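PDB 3LJN: hypothetical protein from Leishmania major, which is of unknown function but, being built of ankyrin repeats, probably serves as a scaffold for binding other proteins. Local coordinates for residues A[224-228]-A[256-260]; A[235-239]-A[266-271]; A[20-25]-A[44-50]. All coordinates share one frame; numbering follows the deposited sequence.

Interaction 1: residues A[224-228]-A[256-260]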
loop_
_atom_site.group_PDB
_atom_site.type_symbol
_atom_site.label_atom_id
_atom_site.label_comp_id
_atom_site.label_asym_id
_atom_site.label_seq_id
_atom_site.Cartn_x
_atom_site.Cartn_y
_atom_site.Cartn_z
ATOM N N GLU A 224 -8.649 0.563 -16.836
ATOM C CA GLU A 224 -7.748 0.602 -17.997
ATOM C C GLU A 224 -6.784 1.780 -17.959
ATOM O O GLU A 224 -5.615 1.616 -18.261
ATOM C CB GLU A 224 -8.529 0.617 -19.320
ATOM C CG GLU A 224 -7.654 0.311 -20.561
ATOM C CD GLU A 224 -8.424 0.302 -21.888
ATOM O OE1 GLU A 224 -9.582 0.773 -21.939
ATOM O OE2 GLU A 224 -7.859 -0.173 -22.895
ATOM N N ASP A 225 -7.281 2.956 -17.592
ATOM C CA ASP A 225 -6.481 4.196 -17.613
ATOM C C ASP A 225 -5.418 4.273 -16.506
ATOM O O ASP A 225 -4.355 4.871 -16.691
ATOM C CB ASP A 225 -7.395 5.421 -17.543
ATOM C CG ASP A 225 -8.510 5.267 -16.516
ATOM O OD1 ASP A 225 -8.413 4.377 -15.632
ATOM O OD2 ASP A 225 -9.498 6.031 -16.614
ATOM N N VAL A 226 -5.719 3.678 -15.358
ATOM C CA VAL A 226 -4.754 3.575 -14.270
ATOM C C VAL A 226 -3.693 2.571 -14.651
ATOM O O VAL A 226 -2.546 2.714 -14.262
ATOM C CB VAL A 226 -5.422 3.140 -12.952
ATOM C CG1 VAL A 226 -4.390 2.756 -11.946
ATOM C CG2 VAL A 226 -6.289 4.258 -12.406
ATOM N N ALA A 227 -4.089 1.558 -15.420
ATOM C CA ALA A 227 -3.165 0.548 -15.947
ATOM C C ALA A 227 -2.082 1.151 -16.854
ATOM O O ALA A 227 -0.959 0.662 -16.892
ATOM C CB ALA A 227 -3.935 -0.507 -16.697
HETATM N N MSE A 228 -2.436 2.215 -17.572
HETATM C CA MSE A 228 -1.546 2.875 -18.511
HETATM C C MSE A 228 -0.517 3.697 -17.772
HETATM O O MSE A 228 0.625 3.818 -18.224
HETATM C CB MSE A 228 -2.343 3.797 -19.421
HETATM C CG MSE A 228 -3.369 3.086 -20.282
HETATM SE SE MSE A 228 -2.646 2.557 -22.024
HETATM C CE MSE A 228 -2.798 4.254 -23.037
HETATM N N MSE A 256 -9.930 -4.178 -23.881
HETATM C CA MSE A 256 -8.947 -3.142 -23.521
HETATM C C MSE A 256 -7.946 -2.985 -24.648
HETATM O O MSE A 256 -6.873 -3.585 -24.619
HETATM C CB MSE A 256 -8.203 -3.461 -22.195
HETATM C CG MSE A 256 -9.075 -3.390 -20.902
HETATM SE SE MSE A 256 -8.036 -3.203 -19.178
HETATM C CE MSE A 256 -6.291 -3.833 -19.830
ATOM N N VAL A 257 -8.308 -2.152 -25.623
ATOM C CA VAL A 257 -7.617 -2.095 -26.907
ATOM C C VAL A 257 -6.335 -1.271 -26.834
ATOM O O VAL A 257 -5.272 -1.745 -27.247
ATOM C CB VAL A 257 -8.532 -1.517 -28.005
ATOM C CG1 VAL A 257 -7.869 -1.654 -29.355
ATOM C CG2 VAL A 257 -9.867 -2.228 -28.025
ATOM N N LEU A 258 -6.433 -0.050 -26.303
ATOM C CA LEU A 258 -5.260 0.838 -26.169
ATOM C C LEU A 258 -4.105 0.239 -25.350
ATOM O O LEU A 258 -2.959 0.296 -25.781
ATOM C CB LEU A 258 -5.654 2.206 -25.596
ATOM C CG LEU A 258 -6.609 3.100 -26.428
ATOM C CD1 LEU A 258 -6.325 4.616 -26.207
ATOM C CD2 LEU A 258 -6.589 2.770 -27.941
ATOM N N LEU A 259 -4.401 -0.341 -24.186
ATOM C CA LEU A 259 -3.388 -1.029 -23.395
ATOM C C LEU A 259 -2.730 -2.144 -24.199
ATOM O O LEU A 259 -1.510 -2.295 -24.174
ATOM C CB LEU A 259 -3.982 -1.614 -22.123
ATOM C CG LEU A 259 -2.917 -2.154 -21.148
ATOM C CD1 LEU A 259 -2.408 -1.050 -20.183
ATOM C CD2 LEU A 259 -3.399 -3.360 -20.362
ATOM N N THR A 260 -3.536 -2.918 -24.918
ATOM C CA THR A 260 -3.011 -4.022 -25.719
ATOM C C THR A 260 -2.058 -3.578 -26.840
ATOM O O THR A 260 -1.057 -4.257 -27.096
ATOM C CB THR A 260 -4.123 -4.836 -26.363
ATOM O OG1 THR A 260 -5.072 -5.234 -25.370
ATOM C CG2 THR A 260 -3.544 -6.071 -27.041
#

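Interaction 2: residues A[235-239]-A[266-271]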
loop_
_atom_site.group_PDB
_atom_site.type_symbol
_atom_site.label_atom_id
_atom_site.label_comp_id
_atom_site.label_asym_id
_atom_site.label_seq_id
_atom_site.Cartn_x
_atom_site.Cartn_y
_atom_site.Cartn_z
ATOM N N ILE A 235 6.754 0.092 -15.309
ATOM C CA ILE A 235 6.540 -1.181 -14.644
ATOM C C ILE A 235 6.944 -2.265 -15.604
ATOM O O ILE A 235 6.752 -2.118 -16.800
ATOM C CB ILE A 235 5.068 -1.409 -14.257
ATOM C CG1 ILE A 235 4.951 -2.647 -13.358
ATOM C CG2 ILE A 235 4.194 -1.553 -15.509
ATOM C CD1 ILE A 235 3.658 -2.723 -12.583
ATOM N N ASP A 236 7.504 -3.348 -15.084
ATOM C CA ASP A 236 7.905 -4.461 -15.929
ATOM C C ASP A 236 6.663 -5.158 -16.459
ATOM O O ASP A 236 5.783 -5.539 -15.691
ATOM C CB ASP A 236 8.761 -5.445 -15.144
ATOM C CG ASP A 236 9.208 -6.618 -15.977
ATOM O OD1 ASP A 236 9.145 -6.528 -17.217
ATOM O OD2 ASP A 236 9.623 -7.640 -15.393
ATOM N N VAL A 237 6.587 -5.329 -17.773
ATOM C CA VAL A 237 5.412 -5.942 -18.395
ATOM C C VAL A 237 5.600 -7.440 -18.619
ATOM O O VAL A 237 4.745 -8.083 -19.212
ATOM C CB VAL A 237 5.084 -5.267 -19.744
ATOM C CG1 VAL A 237 4.967 -3.770 -19.568
ATOM C CG2 VAL A 237 6.145 -5.592 -20.785
ATOM N N ASN A 238 6.722 -7.982 -18.159
ATOM C CA ASN A 238 7.069 -9.386 -18.363
ATOM C C ASN A 238 6.998 -10.182 -17.057
ATOM O O ASN A 238 7.520 -11.284 -16.962
ATOM C CB ASN A 238 8.480 -9.504 -18.965
ATOM C CG ASN A 238 8.597 -8.890 -20.361
ATOM O OD1 ASN A 238 7.614 -8.739 -21.081
ATOM N ND2 ASN A 238 9.820 -8.550 -20.747
HETATM N N MSE A 239 6.355 -9.612 -16.047
HETATM C CA MSE A 239 6.177 -10.295 -14.774
HETATM C C MSE A 239 5.066 -11.316 -14.913
HETATM O O MSE A 239 3.961 -10.969 -15.310
HETATM C CB MSE A 239 5.821 -9.298 -13.669
HETATM C CG MSE A 239 6.998 -8.468 -13.185
HETATM SE SE MSE A 239 6.494 -7.311 -11.680
HETATM C CE MSE A 239 5.432 -5.982 -12.678
ATOM N N LYS A 266 5.758 -3.586 -26.036
ATOM C CA LYS A 266 6.783 -3.704 -24.973
ATOM C C LYS A 266 7.057 -5.118 -24.489
ATOM O O LYS A 266 8.071 -5.358 -23.844
ATOM C CB LYS A 266 6.365 -2.885 -23.751
ATOM C CG LYS A 266 6.098 -1.428 -24.062
ATOM C CD LYS A 266 5.264 -0.733 -22.996
ATOM C CE LYS A 266 4.684 0.577 -23.552
ATOM N NZ LYS A 266 5.712 1.441 -24.264
ATOM N N THR A 267 6.146 -6.045 -24.759
ATOM C CA THR A 267 6.307 -7.392 -24.250
ATOM C C THR A 267 7.393 -8.112 -25.037
ATOM O O THR A 267 7.444 -8.043 -26.266
ATOM C CB THR A 267 4.980 -8.187 -24.274
ATOM O OG1 THR A 267 4.047 -7.560 -23.392
ATOM C CG2 THR A 267 5.182 -9.615 -23.804
ATOM N N ASP A 268 8.262 -8.788 -24.293
ATOM C CA ASP A 268 9.338 -9.579 -24.860
ATOM C C ASP A 268 8.741 -10.589 -25.813
ATOM O O ASP A 268 7.611 -10.986 -25.643
ATOM C CB ASP A 268 10.136 -10.276 -23.748
ATOM C CG ASP A 268 11.428 -10.920 -24.258
ATOM O OD1 ASP A 268 11.351 -12.066 -24.787
ATOM O OD2 ASP A 268 12.515 -10.283 -24.116
ATOM N N VAL A 269 9.518 -10.986 -26.816
ATOM C CA VAL A 269 9.020 -11.750 -27.965
ATOM C C VAL A 269 8.785 -13.217 -27.628
ATOM O O VAL A 269 7.814 -13.835 -28.081
ATOM C CB VAL A 269 9.992 -11.606 -29.167
ATOM C CG1 VAL A 269 10.173 -12.930 -29.903
ATOM C CG2 VAL A 269 9.487 -10.503 -30.101
ATOM N N PHE A 270 9.684 -13.765 -26.826
ATOM C CA PHE A 270 9.528 -15.112 -26.325
ATOM C C PHE A 270 8.120 -15.347 -25.755
ATOM O O PHE A 270 7.558 -16.401 -25.956
ATOM C CB PHE A 270 10.594 -15.395 -25.260
ATOM C CG PHE A 270 10.441 -16.730 -24.587
ATOM C CD1 PHE A 270 11.153 -17.843 -25.049
ATOM C CD2 PHE A 270 9.585 -16.877 -23.487
ATOM C CE1 PHE A 270 11.011 -19.097 -24.426
ATOM C CE2 PHE A 270 9.425 -18.124 -22.856
ATOM C CZ PHE A 270 10.139 -19.238 -23.323
ATOM N N LEU A 271 7.557 -14.375 -25.047
ATOM C CA LEU A 271 6.259 -14.559 -24.393
ATOM C C LEU A 271 5.074 -14.534 -25.356
ATOM O O LEU A 271 4.076 -15.214 -25.118
ATOM C CB LEU A 271 6.057 -13.521 -23.293
ATOM C CG LEU A 271 6.922 -13.769 -22.059
ATOM C CD1 LEU A 271 7.116 -12.487 -21.266
ATOM C CD2 LEU A 271 6.341 -14.878 -21.189
#

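Interaction 3: residues A[20-25]-A[44-50]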
loop_
_atom_site.group_PDB
_atom_site.type_symbol
_atom_site.label_atom_id
_atom_site.label_comp_id
_atom_site.label_asym_id
_atom_site.label_seq_id
_atom_site.Cartn_x
_atom_site.Cartn_y
_atom_site.Cartn_z
ATOM N N ASN A 20 6.691 4.391 39.596
ATOM C CA ASN A 20 7.226 5.411 38.697
ATOM C C ASN A 20 6.566 5.401 37.325
ATOM O O ASN A 20 6.295 6.462 36.768
ATOM C CB ASN A 20 8.744 5.250 38.528
ATOM C CG ASN A 20 9.536 5.998 39.578
ATOM O OD1 ASN A 20 9.223 7.140 39.913
ATOM N ND2 ASN A 20 10.583 5.363 40.088
HETATM N N MSE A 21 6.321 4.221 36.766
HETATM C CA MSE A 21 5.648 4.149 35.475
HETATM C C MSE A 21 4.243 4.714 35.586
HETATM O O MSE A 21 3.698 5.211 34.612
HETATM C CB MSE A 21 5.633 2.722 34.921
HETATM C CG MSE A 21 4.668 1.750 35.585
HETATM SE SE MSE A 21 3.094 1.336 34.502
HETATM C CE MSE A 21 2.547 -0.305 35.405
ATOM N N GLU A 22 3.666 4.656 36.781
ATOM C CA GLU A 22 2.345 5.218 37.008
ATOM C C GLU A 22 2.351 6.712 36.821
ATOM O O GLU A 22 1.424 7.262 36.238
ATOM C CB GLU A 22 1.823 4.879 38.405
ATOM C CG GLU A 22 1.128 3.527 38.501
ATOM C CD GLU A 22 -0.024 3.361 37.509
ATOM O OE1 GLU A 22 -0.267 2.209 37.086
ATOM O OE2 GLU A 22 -0.683 4.366 37.149
ATOM N N LYS A 23 3.394 7.366 37.322
ATOM C CA LYS A 23 3.518 8.817 37.213
ATOM C C LYS A 23 3.723 9.273 35.774
ATOM O O LYS A 23 3.114 10.236 35.328
ATOM C CB LYS A 23 4.681 9.324 38.071
ATOM C CG LYS A 23 4.462 9.214 39.571
ATOM C CD LYS A 23 5.289 10.254 40.316
ATOM C CE LYS A 23 5.210 10.080 41.824
ATOM N NZ LYS A 23 6.051 8.950 42.303
ATOM N N ILE A 24 4.580 8.571 35.054
ATOM C CA ILE A 24 4.973 9.007 33.726
ATOM C C ILE A 24 3.832 8.843 32.707
ATOM O O ILE A 24 3.608 9.713 31.871
ATOM C CB ILE A 24 6.279 8.295 33.283
ATOM C CG1 ILE A 24 6.909 9.012 32.093
ATOM C CG2 ILE A 24 6.042 6.830 32.975
ATOM C CD1 ILE A 24 8.229 8.415 31.658
ATOM N N HIS A 25 3.106 7.737 32.797
ATOM C CA HIS A 25 1.914 7.488 31.985
ATOM C C HIS A 25 0.804 8.536 32.235
ATOM O O HIS A 25 0.115 8.977 31.307
ATOM C CB HIS A 25 1.338 6.105 32.325
ATOM C CG HIS A 25 2.111 4.943 31.775
ATOM N ND1 HIS A 25 1.493 3.804 31.306
ATOM C CD2 HIS A 25 3.439 4.728 31.636
ATOM C CE1 HIS A 25 2.406 2.946 30.890
ATOM N NE2 HIS A 25 3.598 3.480 31.084
ATOM N N VAL A 44 13.770 7.746 35.069
ATOM C CA VAL A 44 12.692 6.809 34.719
ATOM C C VAL A 44 12.837 6.476 33.233
ATOM O O VAL A 44 12.810 7.383 32.395
ATOM C CB VAL A 44 11.289 7.438 34.936
ATOM C CG1 VAL A 44 10.211 6.462 34.554
ATOM C CG2 VAL A 44 11.111 7.888 36.373
ATOM N N SER A 45 13.000 5.209 32.875
ATOM C CA SER A 45 13.168 4.897 31.451
ATOM C C SER A 45 11.896 5.253 30.656
ATOM O O SER A 45 10.794 4.878 31.054
ATOM C CB SER A 45 13.525 3.434 31.214
ATOM O OG SER A 45 13.054 3.011 29.940
ATOM N N PRO A 46 12.049 5.949 29.518
ATOM C CA PRO A 46 10.902 6.430 28.744
ATOM C C PRO A 46 9.934 5.349 28.293
ATOM O O PRO A 46 8.729 5.572 28.314
ATOM C CB PRO A 46 11.545 7.060 27.492
ATOM C CG PRO A 46 12.953 7.197 27.799
ATOM C CD PRO A 46 13.304 6.137 28.777
ATOM N N THR A 47 10.467 4.202 27.878
ATOM C CA THR A 47 9.681 3.157 27.227
ATOM C C THR A 47 9.120 2.114 28.215
ATOM O O THR A 47 8.916 0.955 27.854
ATOM C CB THR A 47 10.548 2.416 26.206
ATOM O OG1 THR A 47 11.732 1.930 26.864
ATOM C CG2 THR A 47 10.926 3.329 25.027
ATOM N N ILE A 48 8.847 2.537 29.446
ATOM C CA ILE A 48 8.461 1.628 30.518
ATOM C C ILE A 48 6.975 1.244 30.383
ATOM O O ILE A 48 6.111 2.108 30.223
ATOM C CB ILE A 48 8.809 2.266 31.896
ATOM C CG1 ILE A 48 8.666 1.253 33.026
ATOM C CG2 ILE A 48 7.987 3.533 32.154
ATOM C CD1 ILE A 48 9.109 1.786 34.355
ATOM N N GLN A 49 6.686 -0.056 30.455
ATOM C CA GLN A 49 5.375 -0.566 30.044
ATOM C C GLN A 49 4.516 -1.027 31.197
ATOM O O GLN A 49 5.005 -1.243 32.297
ATOM C CB GLN A 49 5.478 -1.669 28.973
ATOM C CG GLN A 49 6.693 -2.574 29.028
ATOM C CD GLN A 49 6.799 -3.509 27.803
ATOM O OE1 GLN A 49 5.850 -3.679 27.024
ATOM N NE2 GLN A 49 7.969 -4.129 27.643
ATOM N N ASN A 50 3.211 -1.109 30.924
ATOM C CA ASN A 50 2.236 -1.612 31.863
ATOM C C ASN A 50 1.848 -2.964 31.332
ATOM O O ASN A 50 2.227 -3.280 30.224
ATOM C CB ASN A 50 1.047 -0.652 31.995
ATOM C CG ASN A 50 0.104 -0.673 30.795
ATOM O OD1 ASN A 50 0.255 -1.460 29.858
ATOM N ND2 ASN A 50 -0.896 0.203 30.836
#

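Interaction 1: residues A[224-228]-A[256-260]
Ala227 CB rests on Leu259 CD1 at 3.8 Å, and Met228, a selenomethionine bent at its second and third torsions, brings SE to 3.9 Å from Leu259 CA. Its methyl end lies more loosely by Leu258 CB. These apolar contacts join helices 224-231 and 257-266. Toward the start of both segments, Glu224 and the selenomethionine Met256 lie side by side, running opposite ways, with Glu224 CG 3.8 Å from Met256 SE.

The polar group that reaches across is Glu224. With CG anti to the backbone N (chi1 -166°) and the chain extended beyond it, the carboxylate reaches the start of helix 257-266, where Met256 holds the N-cap position. OE2 is 3.4 Å from Val257 N, but the angle is too poor for a hydrogen bond; the attraction is probably electrostatic, a negative group beside the positive end of a helix. Within that first turn, Thr260 OG1 donates to Met256 O at 2.6 Å and also pairs with Ser251 OG.

Ile219 and Ser251, on the preceding helices, back Met256 and Leu259. Such side-by-side stacking of successive helix pairs, here with the two helices running the same way, is that of an ankyrin-repeat solenoid.

Interaction 2: residues A[235-239]-A[266-271]
The flat amide of Asn238 has Leu271 CD1 over one face, 3.8 Å from OD1, while Asp268 CB comes obliquely from that same side to 3.5 Å from ND2. Amide and carboxylate of Asn238 and Asp268 stand almost perpendicular, with planes 86° apart. The amide oxygen also has Thr267 beside it, its CA 3.7 Å from OD1.

One hydrogen bond crosses the contact: Asp268 N donates to Asn238 OD1 over 3.3 Å. It is nearly straight at the hydrogen, but the donor stands 25° off the carbonyl plane and well to one side of the C=O direction. Asn238 is itself placed by its own loop, since its backbone N donates to Asp236 OD1 at 3.0 Å, an Asx turn in which the oxygen is approached from above the carboxylate plane. Asp268 in turn sits at the N-cap of the short helix 269-273 and takes Phe270 N on OD1 at 3.1 Å, on the anti side. Its backbone N thus serves the loop and its side chain the helix.

Val237 adds a methyl contact. With CG1 anti to the carbonyl carbon (chi1 -53°), its other methyl, CG2, is turned to Lys266 O at 3.6 Å and lies close to Thr267 OG1, whose hydrogen-bond partner is Leu263 O.

The loop that follows helix 224-231 is in this way laid against the junction where helix 257-266 ends and helix 269-273 begins. Tyr249 OH of helix 247-253 bonds Leu271 O, and His216 NE2 of helix 216-219 bonds Met239 O.

Interaction 3: residues A[20-25]-A[44-50]
Ile48 points toward helix 18-30 and is met by two of its side chains: Met21, whose CB lies 3.6 Å from Ile48 CD1, and Ile24, which crosses it at a slant with the two CG2 methyls 3.9 Å apart. Ile24 and Val44 lie alongside each other, running opposite ways, CD1 to CG1 4.0 Å. Leu39 of helix 33-41 touches both Ile24 and Val44.

His25 turns its ring so that NE2 meets Ile48 O at the ring edge, 3.0 Å away, in the plane of the ring and nearly straight at the hydrogen (173°). This bond ties the loop that follows helix 33-41 back to helix 18-30, consistent with the ankyrin fold, in which antiparallel helix pairs are followed by loops. One face of the imidazole carries Met21 SE, 4.0 Å above the plane and offset toward the rim.

Met21, a selenomethionine, takes the crowded torsion for CG, between backbone N and carbonyl carbon (chi1 74°), which carries its end toward the far part of the loop. There it crosses Asn50 at about a right angle, CE 3.7 Å from Asn50 CB. The Asn50 amide looks onward along the chain: its OD1 accepts from the backbone N of both Phe52 and Cys54.

Overall arrangement
Interactions 1 and 2 lie near one end of the elongated chain and interaction 3 near the other, about 55 Å from interaction 1 and 56 Å from interaction 2 between centres. The first two alternate along the sequence, joining the same pair of successive helical layers: interaction 1 helix to helix, interaction 2 through the loop after helix 224-231 and the junction of helices 257-266 and 269-273. Their centres are 15 Å apart and their nearest atoms about 6 Å. Near both interactions 2 and 3 a histidine bonds a loop carbonyl 23 residues on (His216, outside interaction 2, and His25), consistent with a repeating architecture. The model gives no ligand or active site to relate them to.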